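Beta-galactosidase (Streptococcus pneumoniae, PDB 4CUA) hydrolyses terminal beta-galactose residues from glycans, and the part described here is a carbohydrate-binding module that probably recognises galactose-containing glycans. Local coordinates at residues N33-I39 with I173-Q177. Residues are numbered along the deposited sequence.
With CA (calcium ion), chain C; EDO (1,2-ethanediol), chain F.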
ATOM      1  N   ASN A  33       9.086  -2.240   3.272  1.00  7.38           N
ATOM      2  CA  ASN A  33       9.586  -0.876   3.296  1.00  7.16           C
ATOM      3  C   ASN A  33       8.596   0.209   3.413  1.00  8.10           C
ATOM      4  O   ASN A  33       8.956   1.330   3.705  1.00  8.19           O
ATOM      5  CB  ASN A  33      10.440  -0.598   2.072  1.00  7.66           C
ATOM      6  CG  ASN A  33      11.785  -1.335   2.101  1.00  8.27           C
ATOM      7  OD1 ASN A  33      12.305  -1.696   3.171  1.00  9.53           O
ATOM      8  ND2 ASN A  33      12.385  -1.471   0.951  1.00  8.67           N
ATOM      9  N   VAL A  34       7.310  -0.042   3.121  1.00  7.33           N
ATOM     10  CA  VAL A  34       6.366   1.061   3.103  1.00  7.44           C
ATOM     11  C   VAL A  34       5.747   1.408   4.485  1.00  7.21           C
ATOM     12  O   VAL A  34       4.999   2.361   4.574  1.00  7.42           O
ATOM     13  CB  VAL A  34       5.234   0.949   2.075  1.00  7.17           C
ATOM     14  CG1 VAL A  34       5.789   0.614   0.680  1.00  7.50           C
ATOM     15  CG2 VAL A  34       4.151  -0.076   2.493  1.00  7.82           C
ATOM     16  N   ASN A  35       6.007   0.565   5.488  1.00  7.73           N
ATOM     17  CA  ASN A  35       5.450   0.887   6.808  1.00  7.62           C
ATOM     18  C   ASN A  35       6.482   0.654   7.856  1.00  8.43           C
ATOM     19  O   ASN A  35       6.160   0.278   9.026  1.00  8.94           O
ATOM     20  CB  ASN A  35       4.169   0.082   7.101  1.00  8.07           C
ATOM     21  CG  ASN A  35       4.398  -1.386   7.243  1.00  8.31           C
ATOM     22  OD1 ASN A  35       5.340  -1.968   6.760  1.00  9.01           O
ATOM     23  ND2 ASN A  35       3.406  -2.044   7.931  1.00  8.40           N
ATOM     24  N   ASP A  36       7.747   0.988   7.522  1.00  8.60           N
ATOM     25  CA  ASP A  36       8.890   0.785   8.414  1.00  9.19           C
ATOM     26  C   ASP A  36       9.307   2.068   9.170  1.00  9.28           C
ATOM     27  O   ASP A  36      10.318   2.035   9.918  1.00 10.23           O
ATOM     28  CB  ASP A  36      10.059   0.168   7.708  1.00  8.97           C
ATOM     29  CG  ASP A  36      10.654   1.039   6.644  1.00  9.52           C
ATOM     30  OD1 ASP A  36      10.183   2.131   6.403  1.00  8.71           O
ATOM     31  OD2 ASP A  36      11.596   0.541   6.012  1.00 11.48           O
ATOM     32  N   LYS A  37       8.568   3.137   8.977  1.00  9.43           N
ATOM     33  CA  LYS A  37       8.775   4.452   9.616  1.00  9.83           C
ATOM     34  C   LYS A  37      10.002   5.134   9.089  1.00 11.09           C
ATOM     35  O   LYS A  37      10.391   6.180   9.629  1.00 16.15           O
ATOM     36  CB  LYS A  37       8.793   4.360  11.171  1.00 11.01           C
ATOM     37  CG  LYS A  37       7.407   3.913  11.716  1.00 13.01           C
ATOM     38  CD  LYS A  37       7.545   3.419  13.127  1.00 15.29           C
ATOM     39  CE  LYS A  37       8.038   1.963  13.128  1.00 19.88           C
ATOM     40  NZ  LYS A  37       8.204   1.310  14.448  1.00 22.52           N
ATOM     41  N   LEU A  38      10.621   4.634   8.024  1.00 10.40           N
ATOM     42  CA  LEU A  38      11.741   5.324   7.362  1.00 10.34           C
ATOM     43  C   LEU A  38      11.169   5.942   6.101  1.00 10.57           C
ATOM     44  O   LEU A  38      10.410   5.302   5.382  1.00  9.98           O
ATOM     45  CB  LEU A  38      12.859   4.362   7.004  1.00 12.29           C
ATOM     46  CG  LEU A  38      13.536   3.683   8.172  1.00 15.46           C
ATOM     47  CD1 LEU A  38      14.584   2.705   7.677  1.00 18.15           C
ATOM     48  CD2 LEU A  38      14.117   4.715   9.146  1.00 16.17           C
ATOM     49  N   ILE A  39      11.473   7.184   5.848  1.00  8.98           N
ATOM     50  CA  ILE A  39      10.984   7.905   4.703  1.00  9.89           C
ATOM     51  C   ILE A  39      12.194   8.427   3.992  1.00 10.31           C
ATOM     52  O   ILE A  39      12.985   9.223   4.548  1.00 12.69           O
ATOM     53  CB  ILE A  39      10.051   9.057   5.072  1.00 10.67           C
ATOM     54  CG1 ILE A  39       8.835   8.487   5.863  1.00 11.63           C
ATOM     55  CG2 ILE A  39       9.638   9.837   3.832  1.00 12.07           C
ATOM     56  CD1 ILE A  39       7.781   9.506   6.135  1.00 14.41           C
ATOM     57  N   ILE A 173       7.080   3.814  -3.888  1.00  7.16           N
ATOM     58  CA  ILE A 173       6.550   4.356  -2.630  1.00  6.54           C
ATOM     59  C   ILE A 173       7.572   4.157  -1.524  1.00  6.20           C
ATOM     60  O   ILE A 173       7.960   3.041  -1.235  1.00  7.25           O
ATOM     61  CB  ILE A 173       5.262   3.634  -2.242  1.00  6.74           C
ATOM     62  CG1 ILE A 173       4.143   3.897  -3.242  1.00  7.32           C
ATOM     63  CG2 ILE A 173       4.798   4.064  -0.831  1.00  6.66           C
ATOM     64  CD1 ILE A 173       2.919   3.002  -3.035  1.00  7.22           C
ATOM     65  N   THR A 174       7.947   5.270  -0.856  1.00  6.95           N
ATOM     66  CA  THR A 174       8.863   5.134   0.311  1.00  7.14           C
ATOM     67  C   THR A 174       8.110   4.789   1.629  1.00  6.86           C
ATOM     68  O   THR A 174       8.633   4.069   2.435  1.00  7.25           O
ATOM     69  CB  THR A 174       9.756   6.334   0.489  1.00  7.71           C
ATOM     70  OG1 THR A 174      10.612   6.107   1.617  1.00  7.79           O
ATOM     71  CG2 THR A 174       9.058   7.625   0.631  1.00  8.28           C
ATOM     72  N   GLU A 175       6.880   5.273   1.750  1.00  7.66           N
ATOM     73  CA  GLU A 175       6.092   5.053   2.986  1.00  7.57           C
ATOM     74  C   GLU A 175       4.659   5.336   2.689  1.00  6.90           C
ATOM     75  O   GLU A 175       4.356   6.245   1.933  1.00  7.69           O
ATOM     76  CB  GLU A 175       6.636   5.980   4.100  1.00  7.75           C
ATOM     77  CG  GLU A 175       6.201   5.622   5.518  1.00  8.47           C
ATOM     78  CD  GLU A 175       6.820   4.408   6.124  1.00  8.71           C
ATOM     79  OE1 GLU A 175       7.657   3.726   5.501  1.00  8.30           O
ATOM     80  OE2 GLU A 175       6.478   4.081   7.319  1.00  8.92           O
ATOM     81  N   VAL A 176       3.791   4.566   3.374  1.00  7.76           N
ATOM     82  CA  VAL A 176       2.389   4.912   3.476  1.00  7.60           C
ATOM     83  C   VAL A 176       2.085   5.158   4.934  1.00  8.12           C
ATOM     84  O   VAL A 176       2.810   4.660   5.804  1.00  8.13           O
ATOM     85  CB  VAL A 176       1.456   3.828   2.947  1.00  8.08           C
ATOM     86  CG1 VAL A 176       1.838   3.481   1.500  1.00  8.56           C
ATOM     87  CG2 VAL A 176       1.457   2.584   3.828  1.00  8.20           C
ATOM     88  N   GLN A 177       1.051   5.955   5.204  1.00  8.86           N
ATOM     89  CA  GLN A 177       0.561   6.135   6.576  1.00  9.20           C
ATOM     90  C   GLN A 177      -0.979   6.169   6.568  1.00  9.44           C
ATOM     91  O   GLN A 177      -1.592   6.816   5.717  1.00 10.87           O
ATOM     92  CB  GLN A 177       1.110   7.430   7.185  1.00 10.36           C
ATOM     93  CG  GLN A 177       2.628   7.395   7.226  1.00 11.08           C
ATOM     94  CD  GLN A 177       3.222   8.665   7.880  1.00 12.57           C
ATOM     95  OE1 GLN A 177       2.705   9.760   7.755  1.00 14.34           O
ATOM     96  NE2 GLN A 177       4.296   8.474   8.557  1.00 13.58           N
TER
HETATM   97 CA    CA C2644       9.651   3.365   4.430  1.00  7.43          CA
HETATM   98  C1  EDO F2647      15.885  -1.288   0.279  1.00 14.77           C
HETATM   99  O1  EDO F2647      15.073  -2.436   0.316  1.00 13.30           O
HETATM  100  C2  EDO F2647      15.703  -0.561  -1.042  1.00 14.49           C
HETATM  101  O2  EDO F2647      14.382   0.037  -1.138  1.00 11.38           O
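A metal ion can join distant parts of a chain when a loop and a strand offer it oxygens together. Here residues 33-39 curl around a calcium ion through Asn33 O and Leu38 O, each 2.3 Å from the ion, and Asp36 OD1 at 2.4 Å, while residues 173-177 add Thr174 O at 2.4 Å and Glu175 OE1 at 2.3 Å; Asn47 completes the site. The p rotamer of Asp36 lets OD1 serve twice, since it also accepts from Leu38 N at 3.0 Å, an Asx turn. Glu175, t at chi1 and p at chi2, brings its carboxylate to the loop: OE1 meets the ion and OE2 accepts from Lys37 N at 2.8 Å. Such a calcium site, pinning a loop to a late strand of an antiparallel beta-sandwich, recurs in galactose-binding-like modules and is consistent with a structural role. Val176 N donates to Val34 O at 2.8 Å. Val34, in its m rotamer, sets CG1 3.9 Å from Ile173 CG2 and CG2 4.0 Å from Val176 CG2, and also touches Val61 of strand 58-67. Ile39, also m, lays CG1 3.8 Å from Glu175 CB and CG2 3.9 Å from Thr174 CG2, while Thr174 OG1 is hydrogen-bonded to Ser40 N.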